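Local coordinates for A207R protein, arginine decarboxylase (PDB 2NV9) that probably decarboxylates arginine to agmatine with the help of pyridoxal 5'-phosphate, as a viral member of the eukaryotic ornithine decarboxylase-like family, at residues 264-269 with 281-286. The protein carries 1 engineered substitution. Residues are numbered along the deposited sequence; the frame is centred on the assembly and turned at random.
Sequences LATQVI and FFNEST
Asn283 extends the pairing at the open end of a beta hairpin, its OD1 standing where its backbone O would accept from Gln267 N in a regular hydrogen-bonded pair. Strands 262-274 and 277-282 form this antiparallel hairpin in the mixed beta-sheet domain that accompanies the cofactor-binding TIM barrel. Ile269 N donates to Phe281 O (2.8 Å) and Asn283 N to Gln267 O (3.1 Å), framing the non-hydrogen-bonded pair Val268-Phe282. Past Phe282 the 281-286 segment leaves the strand, and the short amide of Asn283 continues the pairing. With chi1 at 67°, CG sits between the backbone N and the carbonyl carbon, and OD1 folds back to accept two bonds. Thr266 OG1 donates to Asn283 OD1 at 2.7 Å, nearly in line with its C=O bond, whereas Gln267 N reaches the same oxygen from above the carbonyl plane (3.0 Å). Two donors on one oxygen help to fix the amide's rotation. Beta-branched Val268 and Ile269 suit extended strand: Val268 CG2 lies 3.6 Å from Phe282 CE1, while Ile269 lays CD1 against the Phe282 carbonyl and Asn283 CB. Phe282 also packs on Val345 of strand 344-347, which borders 262-274 on its other edge. Leu264 meets the carboxylate of Glu284, a buried acid: OE1 bonds to Ser18 OG, and OE2 to Gly289 N and to Ser285 N, which donates at 3.2 Å on the anti side, tilted 29° out of the carboxylate plane.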
loop_
_atom_site.group_PDB
_atom_site.type_symbol
_atom_site.label_atom_id
_atom_site.label_comp_id
_atom_site.label_asym_id
_atom_site.label_seq_id
_atom_site.Cartn_x
_atom_site.Cartn_y
_atom_site.Cartn_z
ATOM N N LEU B 264 11.162 -5.887 13.224
ATOM C CA LEU B 264 10.570 -6.803 12.277
ATOM C C LEU B 264 11.585 -7.859 11.806
ATOM O O LEU B 264 12.537 -7.545 11.083
ATOM C CB LEU B 264 9.978 -6.013 11.077
ATOM C CG LEU B 264 9.325 -6.882 9.981
ATOM C CD1 LEU B 264 8.213 -7.847 10.560
ATOM C CD2 LEU B 264 8.716 -6.035 8.902
ATOM N N ALA B 265 11.346 -9.115 12.190
ATOM C CA ALA B 265 12.166 -10.246 11.786
ATOM C C ALA B 265 11.633 -10.850 10.491
ATOM O O ALA B 265 10.439 -11.087 10.326
ATOM C CB ALA B 265 12.214 -11.305 12.890
ATOM N N THR B 266 12.539 -11.095 9.555
ATOM C CA THR B 266 12.173 -11.670 8.259
ATOM C C THR B 266 13.269 -12.664 7.809
ATOM O O THR B 266 14.431 -12.545 8.207
ATOM C CB THR B 266 11.862 -10.569 7.203
ATOM O OG1 THR B 266 11.556 -11.154 5.930
ATOM C CG2 THR B 266 13.063 -9.590 7.037
ATOM N N GLN B 267 12.883 -13.652 7.018
ATOM C CA GLN B 267 13.817 -14.710 6.599
ATOM C C GLN B 267 14.194 -14.600 5.134
ATOM O O GLN B 267 13.382 -14.183 4.312
ATOM C CB GLN B 267 13.206 -16.104 6.852
ATOM C CG GLN B 267 14.198 -17.263 6.785
ATOM C CD GLN B 267 13.477 -18.634 6.871
ATOM O OE1 GLN B 267 12.436 -18.841 6.249
ATOM N NE2 GLN B 267 14.053 -19.550 7.639
ATOM N N VAL B 268 15.426 -15.003 4.834
ATOM C CA VAL B 268 15.904 -15.145 3.463
ATOM C C VAL B 268 15.277 -16.426 2.862
ATOM O O VAL B 268 15.521 -17.528 3.384
ATOM C CB VAL B 268 17.454 -15.292 3.404
ATOM C CG1 VAL B 268 17.892 -15.483 1.968
ATOM C CG2 VAL B 268 18.183 -14.075 4.072
ATOM N N ILE B 269 14.450 -16.262 1.833
ATOM C CA ILE B 269 13.743 -17.388 1.201
ATOM C C ILE B 269 14.270 -17.702 -0.198
ATOM O O ILE B 269 14.003 -18.754 -0.747
ATOM C CB ILE B 269 12.198 -17.161 1.195
ATOM C CG1 ILE B 269 11.810 -16.048 0.187
ATOM C CG2 ILE B 269 11.702 -16.880 2.622
ATOM C CD1 ILE B 269 10.472 -15.412 0.580
ATOM N N PHE B 281 16.030 -12.600 -1.503
ATOM C CA PHE B 281 14.610 -12.348 -1.473
ATOM C C PHE B 281 14.118 -12.755 -0.091
ATOM O O PHE B 281 14.508 -13.806 0.430
ATOM C CB PHE B 281 13.907 -13.139 -2.561
ATOM C CG PHE B 281 14.061 -12.561 -3.922
ATOM C CD1 PHE B 281 13.006 -11.917 -4.536
ATOM C CD2 PHE B 281 15.286 -12.649 -4.596
ATOM C CE1 PHE B 281 13.142 -11.393 -5.804
ATOM C CE2 PHE B 281 15.444 -12.068 -5.884
ATOM C CZ PHE B 281 14.370 -11.472 -6.483
ATOM N N PHE B 282 13.290 -11.899 0.495
ATOM C CA PHE B 282 12.839 -12.084 1.890
ATOM C C PHE B 282 11.348 -12.385 1.910
ATOM O O PHE B 282 10.636 -12.085 0.931
ATOM C CB PHE B 282 13.117 -10.831 2.746
ATOM C CG PHE B 282 14.558 -10.614 3.032
ATOM C CD1 PHE B 282 15.140 -11.091 4.199
ATOM C CD2 PHE B 282 15.372 -9.977 2.085
ATOM C CE1 PHE B 282 16.503 -10.896 4.447
ATOM C CE2 PHE B 282 16.732 -9.798 2.309
ATOM C CZ PHE B 282 17.297 -10.265 3.491
ATOM N N ASN B 283 10.872 -12.964 3.020
ATOM C CA ASN B 283 9.421 -13.203 3.169
ATOM C C ASN B 283 8.680 -11.965 3.710
ATOM O O ASN B 283 7.683 -12.064 4.458
ATOM C CB ASN B 283 9.112 -14.496 3.972
ATOM C CG ASN B 283 9.523 -14.408 5.431
ATOM O OD1 ASN B 283 10.170 -13.444 5.860
ATOM N ND2 ASN B 283 9.147 -15.436 6.212
ATOM N N GLU B 284 9.178 -10.813 3.304
ATOM C CA GLU B 284 8.571 -9.507 3.502
ATOM C C GLU B 284 8.701 -8.676 2.219
ATOM O O GLU B 284 9.354 -9.104 1.273
ATOM C CB GLU B 284 9.278 -8.751 4.638
ATOM C CG GLU B 284 8.571 -8.870 5.981
ATOM C CD GLU B 284 7.217 -8.149 6.011
ATOM O OE1 GLU B 284 6.426 -8.474 6.900
ATOM O OE2 GLU B 284 6.970 -7.269 5.150
ATOM N N SER B 285 8.064 -7.504 2.193
ATOM C CA SER B 285 8.047 -6.690 0.993
ATOM C C SER B 285 7.549 -5.259 1.313
ATOM O O SER B 285 7.008 -5.006 2.400
ATOM C CB SER B 285 7.159 -7.339 -0.090
ATOM O OG SER B 285 5.825 -6.884 -0.007
ATOM N N THR B 286 7.720 -4.376 0.337
ATOM C CA THR B 286 7.214 -3.014 0.383
ATOM C C THR B 286 5.686 -2.973 0.384
ATOM O O THR B 286 5.083 -1.967 0.781
ATOM C CB THR B 286 7.759 -2.133 -0.796
ATOM O OG1 THR B 286 7.389 -2.713 -2.054
ATOM C CG2 THR B 286 9.286 -1.936 -0.707
#